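Local coordinates for secreted effector protein SifA (Salmonella typhimurium, PDB 3CXB), which is required for endosomal tubulation and formation of Salmonella-induced filaments in host cells, and binds host PLEKHM2, at residues Asn88-Ala94 with Lys149-Ser153; Met144-Arg150 with Pro161-Asn167; Ile258-Lys263 with Val291-Ser295. All blocks are in the same frame, centred on the assembly; numbering follows the deposited sequence.

Interaction 1: residues Asn88-Ala94 with Lys149-Ser153; sequences NPHENDA and KRRYS
D93 lays its carboxylate over one face of the R151 guanidinium. The two planes are nearly parallel, 7° apart, and OD1 of D93 is 3.3 Å from NH1 of R151. This is a charge contact, because no N-H of the arginine points at the oxygen. It belongs to a salt-bridge network of E91, D93 and R151, which ties the loop between strands 84-87 and 96-101 to strand 145-153, at the edge of a three-stranded antiparallel sheet. E91 adds a long, loose member: its OE2 is 3.7 Å from NH2 of R151, out of the guanidinium plane. R151 reaches both acids because its chain turns about the CG-CD bond (chi3 73°). The carboxylate of D93 probably also has hydroxyl partners in T163 and S162 on the next strand. The aliphatic part of K149 packs against the same loop. Its CB lies 3.2 Å from OD2 of D93, and its extended chain passes A94, with CD 3.4 Å from CA of A94. N88 holds the loop to the strand backbone. Its ND2 donates to the carbonyl oxygen of R150 at 3.1 Å, with that oxygen in the amide plane, and also to T95 O. OD1 of N88 meets CB of R151. A water links the two sides: it donates to OD1 of N88 and accepts from N of Y152 at 2.7 Å.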
ATOM      1  N   ASN A  88      17.117  -4.822  -0.429  1.00 66.59           N
ATOM      2  CA  ASN A  88      16.994  -5.661  -1.620  1.00 73.56           C
ATOM      3  C   ASN A  88      18.326  -6.369  -1.765  1.00 78.30           C
ATOM      4  O   ASN A  88      19.354  -5.722  -1.952  1.00 78.64           O
ATOM      5  CB  ASN A  88      16.760  -4.821  -2.862  1.00 69.84           C
ATOM      6  CG  ASN A  88      15.585  -3.918  -2.719  1.00 70.52           C
ATOM      7  OD1 ASN A  88      15.660  -2.901  -2.032  1.00 69.81           O
ATOM      8  ND2 ASN A  88      14.471  -4.284  -3.350  1.00 69.06           N
ATOM      9  N   PRO A  89      18.331  -7.707  -1.698  1.00 85.93           N
ATOM     10  CA  PRO A  89      19.606  -8.413  -1.826  1.00 91.46           C
ATOM     11  C   PRO A  89      20.422  -7.931  -3.020  1.00 96.58           C
ATOM     12  O   PRO A  89      19.937  -7.930  -4.150  1.00 98.24           O
ATOM     13  CB  PRO A  89      19.178  -9.877  -1.944  1.00 88.69           C
ATOM     14  CG  PRO A  89      17.847  -9.780  -2.616  1.00 86.26           C
ATOM     15  CD  PRO A  89      17.203  -8.641  -1.863  1.00 84.53           C
ATOM     16  N   HIS A  90      21.653  -7.504  -2.749  1.00108.74           N
ATOM     17  CA  HIS A  90      22.553  -7.020  -3.786  1.00123.83           C
ATOM     18  C   HIS A  90      21.796  -6.103  -4.737  1.00123.63           C
ATOM     19  O   HIS A  90      21.939  -6.190  -5.957  1.00125.71           O
ATOM     20  CB  HIS A  90      23.155  -8.208  -4.547  1.00141.86           C
ATOM     21  CG  HIS A  90      23.920  -9.162  -3.675  1.00160.99           C
ATOM     22  ND1 HIS A  90      23.348  -9.806  -2.598  1.00167.29           N
ATOM     23  CD2 HIS A  90      25.208  -9.578  -3.721  1.00167.36           C
ATOM     24  CE1 HIS A  90      24.252 -10.578  -2.019  1.00175.71           C
ATOM     25  NE2 HIS A  90      25.389 -10.457  -2.681  1.00175.73           N
ATOM     26  N   GLU A  91      20.984  -5.226  -4.154  1.00124.56           N
ATOM     27  CA  GLU A  91      20.177  -4.272  -4.903  1.00123.79           C
ATOM     28  C   GLU A  91      19.366  -4.909  -6.026  1.00120.64           C
ATOM     29  O   GLU A  91      19.071  -4.269  -7.040  1.00120.58           O
ATOM     30  CB  GLU A  91      21.058  -3.153  -5.456  1.00128.60           C
ATOM     31  CG  GLU A  91      21.705  -2.300  -4.370  1.00135.20           C
ATOM     32  CD  GLU A  91      21.497  -0.811  -4.588  1.00138.59           C
ATOM     33  OE1 GLU A  91      22.028  -0.013  -3.787  1.00140.89           O
ATOM     34  OE2 GLU A  91      20.799  -0.441  -5.560  1.00140.92           O
ATOM     35  N   ASN A  92      19.005  -6.175  -5.828  1.00117.65           N
ATOM     36  CA  ASN A  92      18.207  -6.916  -6.798  1.00113.09           C
ATOM     37  C   ASN A  92      16.744  -6.529  -6.607  1.00102.23           C
ATOM     38  O   ASN A  92      16.005  -7.151  -5.844  1.00100.79           O
ATOM     39  CB  ASN A  92      18.375  -8.424  -6.593  1.00127.77           C
ATOM     40  CG  ASN A  92      17.611  -9.243  -7.621  1.00138.05           C
ATOM     41  OD1 ASN A  92      17.539 -10.474  -7.526  1.00145.68           O
ATOM     42  ND2 ASN A  92      17.039  -8.566  -8.614  1.00145.57           N
ATOM     43  N   ASP A  93      16.345  -5.485  -7.312  1.00 87.94           N
ATOM     44  CA  ASP A  93      14.997  -4.954  -7.257  1.00 77.27           C
ATOM     45  C   ASP A  93      13.876  -6.009  -7.324  1.00 74.97           C
ATOM     46  O   ASP A  93      12.805  -5.843  -6.730  1.00 68.64           O
ATOM     47  CB  ASP A  93      14.849  -3.957  -8.395  1.00 67.06           C
ATOM     48  CG  ASP A  93      13.731  -3.004  -8.172  1.00 60.33           C
ATOM     49  OD1 ASP A  93      13.583  -2.544  -7.024  1.00 56.57           O
ATOM     50  OD2 ASP A  93      13.012  -2.705  -9.139  1.00 57.15           O
ATOM     51  N   ALA A  94      14.119  -7.092  -8.056  1.00 71.38           N
ATOM     52  CA  ALA A  94      13.124  -8.147  -8.203  1.00 63.89           C
ATOM     53  C   ALA A  94      12.698  -8.729  -6.861  1.00 58.21           C
ATOM     54  O   ALA A  94      11.607  -9.282  -6.734  1.00 55.42           O
ATOM     55  CB  ALA A  94      13.665  -9.258  -9.101  1.00 63.07           C
ATOM     56  N   LYS A 149       7.944  -3.551  -8.668  1.00 51.00           N
ATOM     57  CA  LYS A 149       8.992  -3.909  -7.727  1.00 51.56           C
ATOM     58  C   LYS A 149       9.129  -2.731  -6.772  1.00 50.21           C
ATOM     59  O   LYS A 149       8.587  -1.652  -7.025  1.00 48.55           O
ATOM     60  CB  LYS A 149      10.302  -4.188  -8.459  1.00 55.23           C
ATOM     61  CG  LYS A 149      10.238  -5.466  -9.276  1.00 59.29           C
ATOM     62  CD  LYS A 149      11.518  -5.740 -10.052  1.00 64.59           C
ATOM     63  CE  LYS A 149      11.353  -6.949 -10.983  1.00 69.20           C
ATOM     64  NZ  LYS A 149      12.544  -7.197 -11.850  1.00 71.94           N
ATOM     65  N   ARG A 150       9.824  -2.931  -5.659  1.00 51.11           N
ATOM     66  CA  ARG A 150       9.952  -1.837  -4.711  1.00 51.95           C
ATOM     67  C   ARG A 150      11.128  -1.963  -3.755  1.00 51.17           C
ATOM     68  O   ARG A 150      11.579  -3.061  -3.460  1.00 47.67           O
ATOM     69  CB  ARG A 150       8.654  -1.716  -3.921  1.00 55.74           C
ATOM     70  CG  ARG A 150       8.356  -2.931  -3.045  1.00 60.31           C
ATOM     71  CD  ARG A 150       6.893  -2.980  -2.604  1.00 62.98           C
ATOM     72  NE  ARG A 150       6.064  -3.810  -3.478  1.00 67.72           N
ATOM     73  CZ  ARG A 150       4.865  -3.451  -3.926  1.00 72.05           C
ATOM     74  NH1 ARG A 150       4.173  -4.268  -4.711  1.00 72.45           N
ATOM     75  NH2 ARG A 150       4.362  -2.265  -3.600  1.00 75.02           N
ATOM     76  N   ARG A 151      11.615  -0.818  -3.278  1.00 52.84           N
ATOM     77  CA  ARG A 151      12.746  -0.768  -2.347  1.00 52.57           C
ATOM     78  C   ARG A 151      12.407   0.209  -1.215  1.00 49.73           C
ATOM     79  O   ARG A 151      11.663   1.164  -1.415  1.00 48.44           O
ATOM     80  CB  ARG A 151      14.017  -0.337  -3.084  1.00 53.85           C
ATOM     81  CG  ARG A 151      13.956   1.066  -3.677  1.00 61.00           C
ATOM     82  CD  ARG A 151      15.249   1.439  -4.421  1.00 64.67           C
ATOM     83  NE  ARG A 151      15.382   0.746  -5.705  1.00 66.46           N
ATOM     84  CZ  ARG A 151      16.275  -0.204  -5.966  1.00 67.11           C
ATOM     85  NH1 ARG A 151      16.310  -0.763  -7.167  1.00 64.83           N
ATOM     86  NH2 ARG A 151      17.136  -0.595  -5.032  1.00 69.38           N
ATOM     87  N   TYR A 152      12.939  -0.050  -0.026  1.00 46.83           N
ATOM     88  CA  TYR A 152      12.671   0.774   1.146  1.00 47.59           C
ATOM     89  C   TYR A 152      12.912   2.263   0.956  1.00 49.71           C
ATOM     90  O   TYR A 152      13.940   2.665   0.419  1.00 51.30           O
ATOM     91  CB  TYR A 152      13.525   0.283   2.305  1.00 45.43           C
ATOM     92  CG  TYR A 152      13.373   1.089   3.566  1.00 45.12           C
ATOM     93  CD1 TYR A 152      12.263   0.925   4.390  1.00 44.24           C
ATOM     94  CD2 TYR A 152      14.340   2.011   3.940  1.00 45.21           C
ATOM     95  CE1 TYR A 152      12.116   1.651   5.560  1.00 43.76           C
ATOM     96  CE2 TYR A 152      14.203   2.750   5.107  1.00 46.45           C
ATOM     97  CZ  TYR A 152      13.087   2.562   5.917  1.00 45.64           C
ATOM     98  OH  TYR A 152      12.961   3.277   7.086  1.00 42.29           O
ATOM     99  N   SER A 153      11.970   3.081   1.408  1.00 50.85           N
ATOM    100  CA  SER A 153      12.098   4.532   1.312  1.00 51.35           C
ATOM    101  C   SER A 153      11.914   5.102   2.713  1.00 54.40           C
ATOM    102  O   SER A 153      10.802   5.105   3.236  1.00 55.89           O
ATOM    103  CB  SER A 153      11.025   5.089   0.390  1.00 50.42           C
ATOM    104  OG  SER A 153      11.075   6.498   0.346  1.00 47.59           O
TER
HETATM  105  O   HOH W   1      15.318  -1.278  -0.030  1.00 56.53           O

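Interaction 2: residues Met144-Arg150 with Pro161-Asn167; sequences MTAMIKR and PSTLCLN
A classic beta bulge interrupts the pairing where S162 and T163 both face K149. It lies in the beta hairpin of strands 145-153 and 158-167. K149 N donates to T163 O at 3.0 Å, while K149 O accepts from S162 N rather than from T163 N. Away from the bulge the antiparallel register is regular. M147 and C165 form a hydrogen-bonded pair, with M147 N to C165 O at 2.7 Å and C165 N returning the bond to M147 O. A further bond runs from N167 N to T145 O.

The two faces of the hairpin differ. On the face of M147, K149, T163 and C165, the lysine chain runs out straight alongside the cysteine. CE of K149 is 3.3 Å from SG of C165, with CD and NZ close by. The thiol reaches the lysine by standing anti to its own carbonyl carbon (chi1 -67°). CG of M147 packs on CB of C165 at 3.4 Å. T163 OG1 sits near CB of K149 and has its probable hydrogen-bond partner in D93.

The opposite face carries A146, I148, L164 and L166, and helix 283-303 covers it through I290, I294 and Q297. Here CB of A146 meets CD2 of L166 at 3.4 Å. I148 splits its branches: CG1 crosses toward CD2 of L164 at 4.0 Å, while CG2 lies beside the P161 ring, both side chains pointing the same way. At the hairpin's R150 end, the R150 guanidinium is bonded to Q297 of the same helix. OG of S162, whose polar partner is D93, lies 3.4 Å from CA of R150.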
ATOM      1  N   MET A 144      -1.735  -9.110 -21.187  1.00117.87           N
ATOM      2  CA  MET A 144      -0.779  -8.146 -20.664  1.00110.52           C
ATOM      3  C   MET A 144      -0.528  -8.325 -19.174  1.00 99.82           C
ATOM      4  O   MET A 144      -1.469  -8.464 -18.391  1.00 98.88           O
ATOM      5  CB  MET A 144      -1.278  -6.724 -20.930  1.00120.25           C
ATOM      6  CG  MET A 144      -0.325  -5.641 -20.477  1.00128.33           C
ATOM      7  SD  MET A 144       1.241  -5.706 -21.363  1.00138.26           S
ATOM      8  CE  MET A 144       0.958  -4.466 -22.648  1.00148.78           C
ATOM      9  N   THR A 145       0.744  -8.330 -18.789  1.00 86.40           N
ATOM     10  CA  THR A 145       1.113  -8.472 -17.387  1.00 74.27           C
ATOM     11  C   THR A 145       1.961  -7.280 -16.997  1.00 68.79           C
ATOM     12  O   THR A 145       2.685  -6.730 -17.828  1.00 67.30           O
ATOM     13  CB  THR A 145       1.932  -9.741 -17.129  1.00 70.94           C
ATOM     14  OG1 THR A 145       1.205 -10.877 -17.595  1.00 68.28           O
ATOM     15  CG2 THR A 145       2.197  -9.910 -15.642  1.00 66.93           C
ATOM     16  N   ALA A 146       1.871  -6.889 -15.732  1.00 63.28           N
ATOM     17  CA  ALA A 146       2.629  -5.755 -15.228  1.00 59.14           C
ATOM     18  C   ALA A 146       2.717  -5.834 -13.716  1.00 57.61           C
ATOM     19  O   ALA A 146       1.700  -5.931 -13.038  1.00 55.91           O
ATOM     20  CB  ALA A 146       1.952  -4.463 -15.632  1.00 57.30           C
ATOM     21  N   MET A 147       3.932  -5.791 -13.188  1.00 58.32           N
ATOM     22  CA  MET A 147       4.116  -5.850 -11.746  1.00 59.90           C
ATOM     23  C   MET A 147       4.847  -4.598 -11.297  1.00 57.46           C
ATOM     24  O   MET A 147       5.280  -3.788 -12.116  1.00 57.04           O
ATOM     25  CB  MET A 147       4.945  -7.066 -11.354  1.00 65.90           C
ATOM     26  CG  MET A 147       6.369  -6.948 -11.831  1.00 74.92           C
ATOM     27  SD  MET A 147       7.539  -7.844 -10.820  1.00 83.22           S
ATOM     28  CE  MET A 147       7.788  -9.324 -11.907  1.00 89.14           C
ATOM     29  N   ILE A 148       4.996  -4.454  -9.989  1.00 53.78           N
ATOM     30  CA  ILE A 148       5.675  -3.304  -9.431  1.00 50.93           C
ATOM     31  C   ILE A 148       6.662  -3.777  -8.399  1.00 51.09           C
ATOM     32  O   ILE A 148       6.266  -4.347  -7.385  1.00 49.86           O
ATOM     33  CB  ILE A 148       4.700  -2.341  -8.718  1.00 51.01           C
ATOM     34  CG1 ILE A 148       3.697  -1.761  -9.704  1.00 50.83           C
ATOM     35  CG2 ILE A 148       5.471  -1.199  -8.077  1.00 49.79           C
ATOM     36  CD1 ILE A 148       2.688  -0.849  -9.034  1.00 52.49           C
ATOM     37  N   LYS A 149       7.944  -3.551  -8.668  1.00 51.00           N
ATOM     38  CA  LYS A 149       8.992  -3.909  -7.727  1.00 51.56           C
ATOM     39  C   LYS A 149       9.129  -2.731  -6.772  1.00 50.21           C
ATOM     40  O   LYS A 149       8.587  -1.652  -7.025  1.00 48.55           O
ATOM     41  CB  LYS A 149      10.302  -4.188  -8.459  1.00 55.23           C
ATOM     42  CG  LYS A 149      10.238  -5.466  -9.276  1.00 59.29           C
ATOM     43  CD  LYS A 149      11.518  -5.740 -10.052  1.00 64.59           C
ATOM     44  CE  LYS A 149      11.353  -6.949 -10.983  1.00 69.20           C
ATOM     45  NZ  LYS A 149      12.544  -7.197 -11.850  1.00 71.94           N
ATOM     46  N   ARG A 150       9.824  -2.931  -5.659  1.00 51.11           N
ATOM     47  CA  ARG A 150       9.952  -1.837  -4.711  1.00 51.95           C
ATOM     48  C   ARG A 150      11.128  -1.963  -3.755  1.00 51.17           C
ATOM     49  O   ARG A 150      11.579  -3.061  -3.460  1.00 47.67           O
ATOM     50  CB  ARG A 150       8.654  -1.716  -3.921  1.00 55.74           C
ATOM     51  CG  ARG A 150       8.356  -2.931  -3.045  1.00 60.31           C
ATOM     52  CD  ARG A 150       6.893  -2.980  -2.604  1.00 62.98           C
ATOM     53  NE  ARG A 150       6.064  -3.810  -3.478  1.00 67.72           N
ATOM     54  CZ  ARG A 150       4.865  -3.451  -3.926  1.00 72.05           C
ATOM     55  NH1 ARG A 150       4.173  -4.268  -4.711  1.00 72.45           N
ATOM     56  NH2 ARG A 150       4.362  -2.265  -3.600  1.00 75.02           N
ATOM     57  N   PRO A 161       7.015   1.877  -4.479  1.00 46.93           N
ATOM     58  CA  PRO A 161       7.192   1.484  -5.878  1.00 49.07           C
ATOM     59  C   PRO A 161       8.503   2.000  -6.489  1.00 50.82           C
ATOM     60  O   PRO A 161       8.580   3.155  -6.889  1.00 49.65           O
ATOM     61  CB  PRO A 161       5.963   2.096  -6.553  1.00 46.53           C
ATOM     62  CG  PRO A 161       4.955   2.062  -5.485  1.00 46.99           C
ATOM     63  CD  PRO A 161       5.713   2.533  -4.296  1.00 46.58           C
ATOM     64  N   SER A 162       9.536   1.166  -6.572  1.00 50.64           N
ATOM     65  CA  SER A 162      10.791   1.645  -7.156  1.00 52.00           C
ATOM     66  C   SER A 162      10.811   1.560  -8.680  1.00 54.26           C
ATOM     67  O   SER A 162      11.154   2.537  -9.338  1.00 55.57           O
ATOM     68  CB  SER A 162      11.994   0.895  -6.579  1.00 50.15           C
ATOM     69  OG  SER A 162      12.031  -0.435  -7.025  1.00 50.64           O
ATOM     70  N   THR A 163      10.446   0.410  -9.248  1.00 54.33           N
ATOM     71  CA  THR A 163      10.431   0.270 -10.706  1.00 56.43           C
ATOM     72  C   THR A 163       9.199  -0.487 -11.206  1.00 57.20           C
ATOM     73  O   THR A 163       8.713  -1.420 -10.560  1.00 57.37           O
ATOM     74  CB  THR A 163      11.676  -0.475 -11.221  1.00 59.02           C
ATOM     75  OG1 THR A 163      11.561  -1.856 -10.885  1.00 60.58           O
ATOM     76  CG2 THR A 163      12.957   0.076 -10.583  1.00 61.86           C
ATOM     77  N   LEU A 164       8.703  -0.085 -12.370  1.00 55.98           N
ATOM     78  CA  LEU A 164       7.532  -0.708 -12.978  1.00 52.90           C
ATOM     79  C   LEU A 164       7.937  -1.762 -14.009  1.00 52.76           C
ATOM     80  O   LEU A 164       8.682  -1.471 -14.938  1.00 53.50           O
ATOM     81  CB  LEU A 164       6.674   0.365 -13.652  1.00 52.28           C
ATOM     82  CG  LEU A 164       5.409  -0.012 -14.431  1.00 51.81           C
ATOM     83  CD1 LEU A 164       5.778  -0.845 -15.620  1.00 52.13           C
ATOM     84  CD2 LEU A 164       4.435  -0.781 -13.548  1.00 52.70           C
ATOM     85  N   CYS A 165       7.440  -2.983 -13.854  1.00 54.26           N
ATOM     86  CA  CYS A 165       7.770  -4.038 -14.804  1.00 58.15           C
ATOM     87  C   CYS A 165       6.585  -4.425 -15.689  1.00 62.53           C
ATOM     88  O   CYS A 165       5.546  -4.856 -15.199  1.00 61.25           O
ATOM     89  CB  CYS A 165       8.280  -5.276 -14.072  1.00 57.75           C
ATOM     90  SG  CYS A 165       9.883  -5.077 -13.244  1.00 58.97           S
ATOM     91  N   LEU A 166       6.758  -4.257 -16.996  1.00 68.02           N
ATOM     92  CA  LEU A 166       5.726  -4.585 -17.970  1.00 76.08           C
ATOM     93  C   LEU A 166       6.148  -5.781 -18.807  1.00 80.56           C
ATOM     94  O   LEU A 166       7.337  -6.022 -19.016  1.00 78.01           O
ATOM     95  CB  LEU A 166       5.487  -3.410 -18.910  1.00 77.66           C
ATOM     96  CG  LEU A 166       4.869  -2.125 -18.370  1.00 77.96           C
ATOM     97  CD1 LEU A 166       4.902  -1.067 -19.472  1.00 80.32           C
ATOM     98  CD2 LEU A 166       3.448  -2.390 -17.902  1.00 78.21           C
ATOM     99  N   ASN A 167       5.160  -6.520 -19.299  1.00 85.16           N
ATOM    100  CA  ASN A 167       5.422  -7.683 -20.127  1.00 92.96           C
ATOM    101  C   ASN A 167       4.363  -7.781 -21.229  1.00 97.82           C
ATOM    102  O   ASN A 167       3.380  -8.508 -21.102  1.00 96.94           O
ATOM    103  CB  ASN A 167       5.411  -8.946 -19.270  1.00 91.45           C
ATOM    104  CG  ASN A 167       6.063 -10.122 -19.965  1.00 94.32           C
ATOM    105  OD1 ASN A 167       5.693 -10.483 -21.085  1.00 94.58           O
ATOM    106  ND2 ASN A 167       7.044 -10.726 -19.305  1.00 94.00           N
TER

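Interaction 3: residues Ile258-Lys263 with Val291-Ser295; sequences IEKMVK and VEAIS
V262 meets the neighbouring helix with both of its methyl groups. CG1 lies near CG1 of V291 and the S295 hydroxyl, though its exact place is less sure, since it sits too close to E259 O in the model. CG2 faces I294, where the nearest atom is CD1 at 4.1 Å. I258, one turn earlier, lays CG2 against S295, 3.8 Å from its CA. V291 turns its CG1 toward the other helix by holding it anti to the backbone N (chi1 178°). K263 makes a marginal contact with the same methyl.

The next shell fixes the serine. S295 OG donates to V291 O, one turn back in its own helix, at 3.0 Å. The donor sits above the carbonyl plane, and the same oxygen also accepts from S295 N. A long salt bridge joins K263 to E259 within 258-263.

The two helices cross. The axes of 258-263 and 291-295 come within 9.3 Å at an angle of 116°, so the touching patch is short. Helix 180-187 backs V262 through I181, and Y205 of helix 197-220 reaches S295. The contact thus lies inside a helical cluster.

No hydrogen bond spans the two segments. The join therefore rests on van der Waals packing, mostly of aliphatic groups. The S295 hydroxyl spends its proton within its own helix, so it probably needs no polar partner on the other one.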
ATOM      1  N   ILE A 258       0.084  13.148  -6.469  1.00 67.60           N
ATOM      2  CA  ILE A 258       0.727  11.878  -6.782  1.00 65.42           C
ATOM      3  C   ILE A 258       0.445  11.406  -8.213  1.00 65.22           C
ATOM      4  O   ILE A 258       1.337  10.886  -8.875  1.00 63.91           O
ATOM      5  CB  ILE A 258       0.305  10.774  -5.786  1.00 59.86           C
ATOM      6  CG1 ILE A 258       0.735  11.166  -4.375  1.00 57.98           C
ATOM      7  CG2 ILE A 258       0.932   9.451  -6.176  1.00 59.40           C
ATOM      8  CD1 ILE A 258       0.489  10.113  -3.344  1.00 55.49           C
ATOM      9  N   GLU A 259      -0.777  11.589  -8.702  1.00 68.07           N
ATOM     10  CA  GLU A 259      -1.077  11.161 -10.060  1.00 73.39           C
ATOM     11  C   GLU A 259      -0.214  11.901 -11.062  1.00 73.26           C
ATOM     12  O   GLU A 259       0.488  11.287 -11.863  1.00 72.28           O
ATOM     13  CB  GLU A 259      -2.545  11.394 -10.391  1.00 77.64           C
ATOM     14  CG  GLU A 259      -3.492  10.556  -9.561  1.00 87.58           C
ATOM     15  CD  GLU A 259      -4.930  10.683 -10.020  1.00 91.45           C
ATOM     16  OE1 GLU A 259      -5.814  10.071  -9.374  1.00 91.78           O
ATOM     17  OE2 GLU A 259      -5.166  11.394 -11.028  1.00 92.85           O
ATOM     18  N   LYS A 260      -0.272  13.228 -11.014  1.00 74.89           N
ATOM     19  CA  LYS A 260       0.508  14.053 -11.927  1.00 75.58           C
ATOM     20  C   LYS A 260       1.977  13.719 -11.674  1.00 72.38           C
ATOM     21  O   LYS A 260       2.804  13.682 -12.588  1.00 69.73           O
ATOM     22  CB  LYS A 260       0.220  15.534 -11.652  1.00 81.92           C
ATOM     23  CG  LYS A 260       0.613  16.495 -12.772  1.00 91.09           C
ATOM     24  CD  LYS A 260       2.113  16.725 -12.827  1.00101.25           C
ATOM     25  CE  LYS A 260       2.467  17.786 -13.852  1.00108.50           C
ATOM     26  NZ  LYS A 260       3.926  18.051 -13.860  1.00115.41           N
ATOM     27  N   MET A 261       2.274  13.450 -10.412  1.00 69.36           N
ATOM     28  CA  MET A 261       3.612  13.104  -9.989  1.00 68.89           C
ATOM     29  C   MET A 261       4.121  11.884 -10.744  1.00 73.26           C
ATOM     30  O   MET A 261       5.239  11.882 -11.258  1.00 74.76           O
ATOM     31  CB  MET A 261       3.596  12.815  -8.494  1.00 66.34           C
ATOM     32  CG  MET A 261       4.610  13.586  -7.704  1.00 61.01           C
ATOM     33  SD  MET A 261       4.221  13.577  -5.954  1.00 54.82           S
ATOM     34  CE  MET A 261       5.408  12.326  -5.368  1.00 52.92           C
ATOM     35  N   VAL A 262       3.293  10.841 -10.803  1.00 76.34           N
ATOM     36  CA  VAL A 262       3.662   9.600 -11.480  1.00 78.59           C
ATOM     37  C   VAL A 262       3.539   9.681 -12.996  1.00 80.67           C
ATOM     38  O   VAL A 262       4.352   9.104 -13.719  1.00 79.32           O
ATOM     39  CB  VAL A 262       2.813   8.408 -10.971  1.00 80.94           C
ATOM     40  CG1 VAL A 262       1.336   8.723 -11.094  1.00 81.13           C
ATOM     41  CG2 VAL A 262       3.144   7.158 -11.772  1.00 80.49           C
ATOM     42  N   LYS A 263       2.518  10.384 -13.475  1.00 81.63           N
ATOM     43  CA  LYS A 263       2.319  10.541 -14.913  1.00 83.63           C
ATOM     44  C   LYS A 263       3.613  11.097 -15.512  1.00 87.02           C
ATOM     45  O   LYS A 263       3.987  10.762 -16.639  1.00 85.13           O
ATOM     46  CB  LYS A 263       1.156  11.503 -15.179  1.00 79.94           C
ATOM     47  CG  LYS A 263      -0.171  11.037 -14.612  1.00 78.27           C
ATOM     48  CD  LYS A 263      -1.252  12.092 -14.764  1.00 75.87           C
ATOM     49  CE  LYS A 263      -2.603  11.599 -14.246  1.00 73.02           C
ATOM     50  NZ  LYS A 263      -3.706  12.591 -14.463  1.00 69.48           N
ATOM     51  N   VAL A 291      -1.135   4.027 -13.933  1.00 59.39           N
ATOM     52  CA  VAL A 291      -1.036   5.199 -13.082  1.00 57.69           C
ATOM     53  C   VAL A 291      -1.757   5.000 -11.764  1.00 56.14           C
ATOM     54  O   VAL A 291      -1.165   5.172 -10.696  1.00 57.02           O
ATOM     55  CB  VAL A 291      -1.618   6.459 -13.764  1.00 57.68           C
ATOM     56  CG1 VAL A 291      -1.525   7.652 -12.814  1.00 58.29           C
ATOM     57  CG2 VAL A 291      -0.865   6.756 -15.040  1.00 57.03           C
ATOM     58  N   GLU A 292      -3.032   4.632 -11.843  1.00 54.39           N
ATOM     59  CA  GLU A 292      -3.834   4.438 -10.646  1.00 53.71           C
ATOM     60  C   GLU A 292      -3.271   3.381  -9.694  1.00 52.53           C
ATOM     61  O   GLU A 292      -3.356   3.531  -8.460  1.00 51.51           O
ATOM     62  CB  GLU A 292      -5.273   4.089 -11.018  1.00 56.37           C
ATOM     63  CG  GLU A 292      -6.186   3.980  -9.807  1.00 62.63           C
ATOM     64  CD  GLU A 292      -7.617   3.615 -10.164  1.00 66.40           C
ATOM     65  OE1 GLU A 292      -8.181   4.264 -11.078  1.00 70.55           O
ATOM     66  OE2 GLU A 292      -8.180   2.692  -9.525  1.00 64.95           O
ATOM     67  N   ALA A 293      -2.692   2.317 -10.245  1.00 48.67           N
ATOM     68  CA  ALA A 293      -2.127   1.272  -9.402  1.00 47.86           C
ATOM     69  C   ALA A 293      -0.917   1.805  -8.654  1.00 47.88           C
ATOM     70  O   ALA A 293      -0.811   1.627  -7.441  1.00 46.43           O
ATOM     71  CB  ALA A 293      -1.734   0.075 -10.230  1.00 45.70           C
ATOM     72  N   ILE A 294      -0.006   2.466  -9.366  1.00 48.01           N
ATOM     73  CA  ILE A 294       1.195   3.017  -8.730  1.00 49.57           C
ATOM     74  C   ILE A 294       0.857   4.111  -7.707  1.00 47.69           C
ATOM     75  O   ILE A 294       1.410   4.161  -6.597  1.00 46.41           O
ATOM     76  CB  ILE A 294       2.177   3.601  -9.774  1.00 51.65           C
ATOM     77  CG1 ILE A 294       2.469   2.555 -10.858  1.00 54.05           C
ATOM     78  CG2 ILE A 294       3.485   3.997  -9.083  1.00 48.88           C
ATOM     79  CD1 ILE A 294       3.294   3.085 -12.032  1.00 56.16           C
ATOM     80  N   SER A 295      -0.065   4.985  -8.078  1.00 45.62           N
ATOM     81  CA  SER A 295      -0.449   6.046  -7.180  1.00 43.83           C
ATOM     82  C   SER A 295      -1.008   5.454  -5.896  1.00 44.29           C
ATOM     83  O   SER A 295      -0.534   5.787  -4.814  1.00 45.66           O
ATOM     84  CB  SER A 295      -1.463   6.964  -7.856  1.00 42.03           C
ATOM     85  OG  SER A 295      -0.877   7.591  -8.989  1.00 37.60           O
TER

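How the interactions relate
Interactions 1 and 2 share K149 and R150 and lie 13 Å apart between centres. D93 joins them: from the loop of interaction 1 it makes a probable hydrogen bond to T163 at the bulge of interaction 2. R151 also packs on S162, NE to CB 3.5 Å. Interaction 3, with its centre 13 Å from that of interaction 2, meets the other face of the hairpin. I294 is the link: its CG1 is 3.9 Å from CD1 of I148 and its CG2 4.0 Å from CB of P161. Interactions 1 and 3 do not touch, their nearest atoms being about 8 Å apart. The hairpin therefore stands between the charged surface loop and the buried helix crossing.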